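Local coordinates for protein alpha-L-rhamnosidase (Streptomyces avermitilis, PDB 3W5M) that hydrolyses terminal non-reducing alpha-L-rhamnose residues from alpha-L-rhamnosides, including citrus flavonoids and the arabinogalactan-protein gum arabic, at residues Pro345-Tyr350 against Val681-Gly686; Val385-Pro390 against Glu636-Thr641. All coordinates share one frame; numbering follows the deposited sequence.

Contact 1: residues Pro345-Tyr350 against Val681-Gly686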
ATOM      1  N   PRO A 345      -7.427  10.261  -1.889  1.00 16.69           N
ATOM      2  CA  PRO A 345      -6.374  10.531  -2.832  1.00 17.33           C
ATOM      3  C   PRO A 345      -5.127   9.668  -2.573  1.00 18.24           C
ATOM      4  O   PRO A 345      -4.159   9.800  -3.302  1.00 22.35           O
ATOM      5  CB  PRO A 345      -6.049  12.005  -2.554  1.00 16.54           C
ATOM      6  CG  PRO A 345      -6.296  12.179  -1.100  1.00 15.51           C
ATOM      7  CD  PRO A 345      -7.375  11.167  -0.726  1.00 17.63           C
ATOM      8  N   GLY A 346      -5.148   8.822  -1.549  1.00 17.23           N
ATOM      9  CA  GLY A 346      -3.950   8.021  -1.224  1.00 18.35           C
ATOM     10  C   GLY A 346      -3.151   8.693  -0.111  1.00 18.51           C
ATOM     11  O   GLY A 346      -3.533   9.758   0.362  1.00 18.10           O
ATOM     12  N   TRP A 347      -2.038   8.063   0.292  1.00 17.34           N
ATOM     13  CA  TRP A 347      -1.258   8.484   1.438  1.00 17.54           C
ATOM     14  C   TRP A 347       0.028   9.172   0.977  1.00 17.66           C
ATOM     15  O   TRP A 347       0.850   8.577   0.270  1.00 18.15           O
ATOM     16  CB  TRP A 347      -0.845   7.253   2.251  1.00 18.74           C
ATOM     17  CG  TRP A 347      -0.194   7.535   3.571  1.00 18.66           C
ATOM     18  CD1 TRP A 347      -0.059   8.733   4.203  1.00 19.13           C
ATOM     19  CD2 TRP A 347       0.322   6.544   4.470  1.00 19.84           C
ATOM     20  NE1 TRP A 347       0.546   8.559   5.432  1.00 19.20           N
ATOM     21  CE2 TRP A 347       0.809   7.228   5.609  1.00 19.67           C
ATOM     22  CE3 TRP A 347       0.476   5.149   4.389  1.00 20.07           C
ATOM     23  CZ2 TRP A 347       1.409   6.559   6.684  1.00 21.57           C
ATOM     24  CZ3 TRP A 347       1.038   4.480   5.456  1.00 20.60           C
ATOM     25  CH2 TRP A 347       1.513   5.184   6.591  1.00 20.78           C
ATOM     26  N   THR A 348       0.138  10.434   1.356  1.00 16.71           N
ATOM     27  CA  THR A 348       1.393  11.189   1.276  1.00 17.18           C
ATOM     28  C   THR A 348       1.629  11.870   2.628  1.00 17.53           C
ATOM     29  O   THR A 348       0.734  11.875   3.498  1.00 16.83           O
ATOM     30  CB  THR A 348       1.382  12.231   0.145  1.00 16.74           C
ATOM     31  OG1 THR A 348       0.198  13.048   0.239  1.00 18.94           O
ATOM     32  CG2 THR A 348       1.445  11.540  -1.249  1.00 16.29           C
ATOM     33  N   ASP A 349       2.819  12.461   2.837  1.00 18.72           N
ATOM     34  CA  ASP A 349       2.946  13.321   4.010  1.00 20.00           C
ATOM     35  C   ASP A 349       2.139  14.609   3.769  1.00 20.10           C
ATOM     36  O   ASP A 349       2.622  15.553   3.098  1.00 19.86           O
ATOM     37  CB  ASP A 349       4.428  13.634   4.333  1.00 22.40           C
ATOM     38  CG  ASP A 349       4.584  14.661   5.482  1.00 25.73           C
ATOM     39  OD1 ASP A 349       3.590  15.183   6.039  1.00 21.28           O
ATOM     40  OD2 ASP A 349       5.749  14.980   5.816  1.00 29.60           O
ATOM     41  N   TYR A 350       0.918  14.658   4.320  1.00 19.64           N
ATOM     42  CA  TYR A 350      -0.020  15.732   3.996  1.00 20.07           C
ATOM     43  C   TYR A 350       0.434  17.153   4.380  1.00 22.13           C
ATOM     44  O   TYR A 350      -0.133  18.139   3.917  1.00 24.61           O
ATOM     45  CB  TYR A 350      -1.384  15.454   4.614  1.00 18.91           C
ATOM     46  CG  TYR A 350      -1.967  14.128   4.169  1.00 18.58           C
ATOM     47  CD1 TYR A 350      -2.427  13.937   2.866  1.00 18.36           C
ATOM     48  CD2 TYR A 350      -2.042  13.047   5.066  1.00 18.15           C
ATOM     49  CE1 TYR A 350      -2.960  12.690   2.469  1.00 17.82           C
ATOM     50  CE2 TYR A 350      -2.553  11.824   4.675  1.00 18.27           C
ATOM     51  CZ  TYR A 350      -3.041  11.661   3.380  1.00 17.71           C
ATOM     52  OH  TYR A 350      -3.562  10.422   3.033  1.00 18.75           O
ATOM     53  N   VAL A 681      10.630   4.007   7.734  1.00 21.07           N
ATOM     54  CA  VAL A 681       9.380   3.984   6.940  1.00 20.00           C
ATOM     55  C   VAL A 681       9.150   5.319   6.263  1.00 18.45           C
ATOM     56  O   VAL A 681       9.533   6.378   6.785  1.00 19.20           O
ATOM     57  CB  VAL A 681       8.112   3.621   7.770  1.00 20.60           C
ATOM     58  CG1 VAL A 681       8.217   2.192   8.327  1.00 21.19           C
ATOM     59  CG2 VAL A 681       7.829   4.651   8.862  1.00 22.44           C
ATOM     60  N   ALA A 682       8.467   5.283   5.110  1.00 19.08           N
ATOM     61  CA  ALA A 682       8.075   6.500   4.418  1.00 18.93           C
ATOM     62  C   ALA A 682       6.697   6.271   3.774  1.00 18.31           C
ATOM     63  O   ALA A 682       6.515   5.270   3.093  1.00 18.72           O
ATOM     64  CB  ALA A 682       9.112   6.858   3.359  1.00 20.65           C
ATOM     65  N   PRO A 683       5.732   7.187   4.001  1.00 20.38           N
ATOM     66  CA  PRO A 683       5.720   8.368   4.891  1.00 19.63           C
ATOM     67  C   PRO A 683       6.103   8.025   6.322  1.00 20.52           C
ATOM     68  O   PRO A 683       5.794   6.944   6.823  1.00 19.49           O
ATOM     69  CB  PRO A 683       4.254   8.827   4.862  1.00 20.20           C
ATOM     70  CG  PRO A 683       3.776   8.391   3.525  1.00 19.17           C
ATOM     71  CD  PRO A 683       4.447   7.060   3.268  1.00 19.86           C
ATOM     72  N   ALA A 684       6.776   8.965   6.970  1.00 22.72           N
ATOM     73  CA  ALA A 684       7.283   8.740   8.314  1.00 26.08           C
ATOM     74  C   ALA A 684       6.184   9.009   9.343  1.00 24.94           C
ATOM     75  O   ALA A 684       5.666  10.116   9.443  1.00 31.61           O
ATOM     76  CB  ALA A 684       8.522   9.605   8.566  1.00 24.45           C
ATOM     77  N   VAL A 685       5.795   7.958  10.049  1.00 25.44           N
ATOM     78  CA  VAL A 685       4.831   8.050  11.137  1.00 26.32           C
ATOM     79  C   VAL A 685       5.357   7.279  12.340  1.00 27.55           C
ATOM     80  O   VAL A 685       6.224   6.401  12.193  1.00 27.96           O
ATOM     81  CB  VAL A 685       3.428   7.522  10.734  1.00 26.63           C
ATOM     82  CG1 VAL A 685       2.823   8.400   9.663  1.00 28.45           C
ATOM     83  CG2 VAL A 685       3.484   6.082  10.244  1.00 26.04           C
ATOM     84  N   GLY A 686       4.854   7.653  13.516  1.00 28.20           N
ATOM     85  CA  GLY A 686       5.064   6.927  14.755  1.00 32.53           C
ATOM     86  C   GLY A 686       6.470   6.828  15.336  1.00 36.08           C
ATOM     87  O   GLY A 686       6.762   5.882  16.067  1.00 41.59           O
TER
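Trp347 carries this contact, laying its indole against Pro683 and Val685 from the loop between helices 658-671 and 698-710 of the catalytic domain. Its CB points toward that loop, and CG stands anti to the backbone N (chi1 -172°), beside the carbonyl carbon. Beyond CG the five-membered ring lies under Pro683 CG: this carbon sits 3.7 Å from the centroid of the five-membered ring of Trp347, only 8° off the normal, a CH-pi contact over the face. Further out, Trp347 NE1 and CE2 are also met by Pro683 CB, 3.8 Å from NE1. At the six-membered ring Val685 CG1 arrives at the edge, in the ring plane, 3.8 Å from Trp347 CZ2, and Trp347 CZ3 packs on Arg637 O. The indole N-H is hydrogen-bonded to Tyr393 OH, the indole stacks with Trp380, and the Trp347 backbone is hydrogen-bonded to Ser626 and Lys663. The Trp347 side chain is about 8 Å from that of Asp630, which binds rhamnose. No hydrogen bond crosses between 345-350 and 681-686; the two segments meet by apolar and CH-pi contact, while the polar N-H of the tryptophan is satisfied by a partner outside both.

Contact 2: residues Val385-Pro390 against Glu636-Thr641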
ATOM      1  N   VAL A 385      -3.522   4.592  12.082  1.00 21.21           N
ATOM      2  CA  VAL A 385      -2.427   4.373  11.145  1.00 21.32           C
ATOM      3  C   VAL A 385      -1.435   3.518  11.917  1.00 21.62           C
ATOM      4  O   VAL A 385      -1.034   3.884  13.036  1.00 22.85           O
ATOM      5  CB  VAL A 385      -1.748   5.702  10.736  1.00 22.56           C
ATOM      6  CG1 VAL A 385      -0.449   5.454   9.979  1.00 23.37           C
ATOM      7  CG2 VAL A 385      -2.695   6.568   9.912  1.00 21.08           C
ATOM      8  N   GLY A 386      -1.076   2.379  11.329  1.00 22.28           N
ATOM      9  CA  GLY A 386      -0.131   1.427  11.952  1.00 23.21           C
ATOM     10  C   GLY A 386      -0.506   1.093  13.393  1.00 23.53           C
ATOM     11  O   GLY A 386      -1.677   0.875  13.713  1.00 23.41           O
ATOM     12  N   MET A 387       0.502   1.058  14.267  1.00 24.87           N
ATOM     13  CA  MET A 387       0.265   0.761  15.676  1.00 26.03           C
ATOM     14  C   MET A 387       0.230   2.043  16.532  1.00 26.07           C
ATOM     15  O   MET A 387       0.478   2.034  17.752  1.00 26.03           O
ATOM     16  CB  MET A 387       1.255  -0.329  16.156  1.00 29.29           C
ATOM     17  CG  MET A 387       2.647  -0.319  15.539  1.00 33.47           C
ATOM     18  SD  MET A 387       2.970  -0.883  13.831  1.00 33.28           S
ATOM     19  CE  MET A 387       4.762  -0.729  13.882  1.00 36.51           C
ATOM     20  N   PHE A 388      -0.156   3.151  15.893  1.00 24.26           N
ATOM     21  CA  PHE A 388       0.038   4.487  16.437  1.00 24.72           C
ATOM     22  C   PHE A 388      -1.237   5.269  16.739  1.00 22.92           C
ATOM     23  O   PHE A 388      -1.177   6.397  17.213  1.00 24.15           O
ATOM     24  CB  PHE A 388       0.967   5.289  15.494  1.00 24.14           C
ATOM     25  CG  PHE A 388       2.245   4.574  15.186  1.00 27.26           C
ATOM     26  CD1 PHE A 388       3.110   4.211  16.227  1.00 28.98           C
ATOM     27  CD2 PHE A 388       2.582   4.253  13.877  1.00 27.96           C
ATOM     28  CE1 PHE A 388       4.275   3.520  15.962  1.00 30.38           C
ATOM     29  CE2 PHE A 388       3.756   3.570  13.607  1.00 30.18           C
ATOM     30  CZ  PHE A 388       4.596   3.205  14.652  1.00 30.87           C
ATOM     31  N   GLY A 389      -2.388   4.680  16.462  1.00 22.87           N
ATOM     32  CA  GLY A 389      -3.653   5.379  16.735  1.00 22.57           C
ATOM     33  C   GLY A 389      -4.005   6.426  15.692  1.00 22.95           C
ATOM     34  O   GLY A 389      -3.371   6.491  14.620  1.00 22.17           O
ATOM     35  N   PRO A 390      -5.049   7.225  15.973  1.00 23.12           N
ATOM     36  CA  PRO A 390      -5.665   8.138  15.021  1.00 23.12           C
ATOM     37  C   PRO A 390      -5.042   9.527  15.058  1.00 23.23           C
ATOM     38  O   PRO A 390      -4.089   9.749  15.821  1.00 25.59           O
ATOM     39  CB  PRO A 390      -7.127   8.157  15.481  1.00 24.17           C
ATOM     40  CG  PRO A 390      -7.053   7.921  16.962  1.00 23.37           C
ATOM     41  CD  PRO A 390      -5.756   7.234  17.268  1.00 23.09           C
ATOM     42  N   GLU A 636      -0.271  -2.357  10.840  1.00 20.40           N
ATOM     43  CA  GLU A 636       1.012  -1.808  10.422  1.00 19.66           C
ATOM     44  C   GLU A 636       0.786  -1.153   9.058  1.00 18.03           C
ATOM     45  O   GLU A 636       0.293  -0.049   9.033  1.00 18.20           O
ATOM     46  CB  GLU A 636       2.119  -2.878  10.465  1.00 20.52           C
ATOM     47  CG  GLU A 636       3.498  -2.255  10.412  1.00 24.23           C
ATOM     48  CD  GLU A 636       4.556  -3.052  11.143  1.00 27.55           C
ATOM     49  OE1 GLU A 636       4.250  -4.179  11.627  1.00 27.65           O
ATOM     50  OE2 GLU A 636       5.700  -2.526  11.244  1.00 27.44           O
ATOM     51  N   ARG A 637       1.058  -1.840   7.952  1.00 17.64           N
ATOM     52  CA  ARG A 637       0.775  -1.303   6.594  1.00 17.63           C
ATOM     53  C   ARG A 637       1.520  -0.011   6.357  1.00 18.85           C
ATOM     54  O   ARG A 637       0.938   0.976   5.903  1.00 17.78           O
ATOM     55  CB  ARG A 637      -0.737  -1.071   6.408  1.00 17.82           C
ATOM     56  CG  ARG A 637      -1.551  -2.144   7.126  1.00 17.51           C
ATOM     57  CD  ARG A 637      -2.997  -2.129   6.622  1.00 19.58           C
ATOM     58  NE  ARG A 637      -3.865  -2.959   7.450  1.00 19.63           N
ATOM     59  CZ  ARG A 637      -5.190  -2.940   7.318  1.00 20.85           C
ATOM     60  NH1 ARG A 637      -5.722  -2.129   6.409  1.00 19.45           N
ATOM     61  NH2 ARG A 637      -5.967  -3.693   8.098  1.00 23.10           N
ATOM     62  N   LEU A 638       2.811  -0.033   6.704  1.00 17.46           N
ATOM     63  CA  LEU A 638       3.672   1.131   6.578  1.00 18.32           C
ATOM     64  C   LEU A 638       4.628   0.952   5.412  1.00 18.22           C
ATOM     65  O   LEU A 638       4.859  -0.181   4.968  1.00 18.44           O
ATOM     66  CB  LEU A 638       4.452   1.325   7.881  1.00 18.63           C
ATOM     67  CG  LEU A 638       3.566   1.434   9.133  1.00 20.61           C
ATOM     68  CD1 LEU A 638       4.482   1.605  10.336  1.00 21.49           C
ATOM     69  CD2 LEU A 638       2.632   2.639   9.062  1.00 20.09           C
ATOM     70  N   GLY A 639       5.159   2.074   4.907  1.00 19.70           N
ATOM     71  CA  GLY A 639       6.044   2.066   3.734  1.00 19.74           C
ATOM     72  C   GLY A 639       7.461   1.697   4.149  1.00 20.39           C
ATOM     73  O   GLY A 639       8.354   2.545   4.172  1.00 19.69           O
ATOM     74  N   TRP A 640       7.648   0.434   4.509  1.00 19.16           N
ATOM     75  CA  TRP A 640       8.930  -0.037   5.068  1.00 20.25           C
ATOM     76  C   TRP A 640      10.017  -0.065   4.007  1.00 19.79           C
ATOM     77  O   TRP A 640       9.860  -0.675   2.963  1.00 20.33           O
ATOM     78  CB  TRP A 640       8.759  -1.423   5.701  1.00 19.61           C
ATOM     79  CG  TRP A 640       8.284  -1.359   7.139  1.00 20.47           C
ATOM     80  CD1 TRP A 640       6.993  -1.483   7.568  1.00 19.13           C
ATOM     81  CD2 TRP A 640       9.081  -1.140   8.324  1.00 19.75           C
ATOM     82  NE1 TRP A 640       6.937  -1.389   8.941  1.00 19.66           N
ATOM     83  CE2 TRP A 640       8.195  -1.154   9.426  1.00 21.46           C
ATOM     84  CE3 TRP A 640      10.454  -0.933   8.558  1.00 21.82           C
ATOM     85  CZ2 TRP A 640       8.625  -0.973  10.744  1.00 22.29           C
ATOM     86  CZ3 TRP A 640      10.883  -0.766   9.861  1.00 22.45           C
ATOM     87  CH2 TRP A 640       9.970  -0.779  10.946  1.00 24.80           C
ATOM     88  N   THR A 641      11.106   0.644   4.289  1.00 19.72           N
ATOM     89  CA  THR A 641      12.198   0.806   3.324  1.00 19.86           C
ATOM     90  C   THR A 641      12.947  -0.519   3.065  1.00 19.94           C
ATOM     91  O   THR A 641      13.225  -0.881   1.934  1.00 20.52           O
ATOM     92  CB  THR A 641      13.168   1.923   3.824  1.00 19.15           C
ATOM     93  OG1 THR A 641      13.627   1.629   5.158  1.00 20.18           O
ATOM     94  CG2 THR A 641      12.456   3.228   3.855  1.00 19.23           C
TER
HETATM   95  O   HOH W   1      -1.746   1.843   8.599  1.00 30.87           O
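Leu638 and Met387 are the two bumps of this contact, in which a type II' beta turn, Val385 to Phe388, is set against the loop carrying the rhamnose-binding residue Glu636, probably the proton donor, in the six-hairpin glycosidase, or (alpha/alpha)6-barrel, domain. Leu638 points toward the turn and spreads its two methyls over different parts of it. CD2 faces the backbone at Gly386, 4.2 Å from its CA, and also approaches Val385 CG1; CD1 goes to the rim of the Phe388 ring, 3.9 Å from CE2 and near the ring plane. Gly386 leaves room for this fit: a beta carbon there would come tightly against Leu638 CD2, and the positive phi of the turn by itself favours glycine.

The second bump is Met387. Its CG lies over one face of Phe388, offset toward the rim, and the bend at chi2 (-74°) places SD against Glu636 CG, 3.7 Å away. The terminal methyl CE of Met387 lies 3.3 Å from Glu636 OE2, so the carboxylate has an apolar neighbour beside it. The other oxygen, OE1, forms a salt bridge with Arg634. A water bridges the two backbones, accepting from Gly386 N and donating to Glu636 O; beside it Gly386 CA lies 3.3 Å from Glu636 O, a CA-H...O contact. The same oxygen that meets the methionine methyl, Glu636 OE2, accepts a bent bond (132°) from Trp640 NE1 at 2.9 Å, from above the carboxylate plane.

Both contacts join the N-terminal rhamnosidase domain to loops of the six-hairpin glycosidase domain, and their centres lie about 9 Å apart. Contact 1 is buried throughout; contact 2 is mostly buried, with Met387 and Phe388 partly exposed. They differ in chemistry: 345-350 with 681-686 is an aromatic-proline fit, whereas 385-390 with 636-641 mixes protruding apolar side chains with the rhamnose-binding carboxylate and a bridging water. The catalytic-domain loops are tied together, since Ala682 N lies 2.9 Å from Gly639 O, probably a hydrogen bond, and Val681 CG1 packs on Trp640 CD2. Packing of Gly686 O against Phe388 CE1 joins the two contacts again.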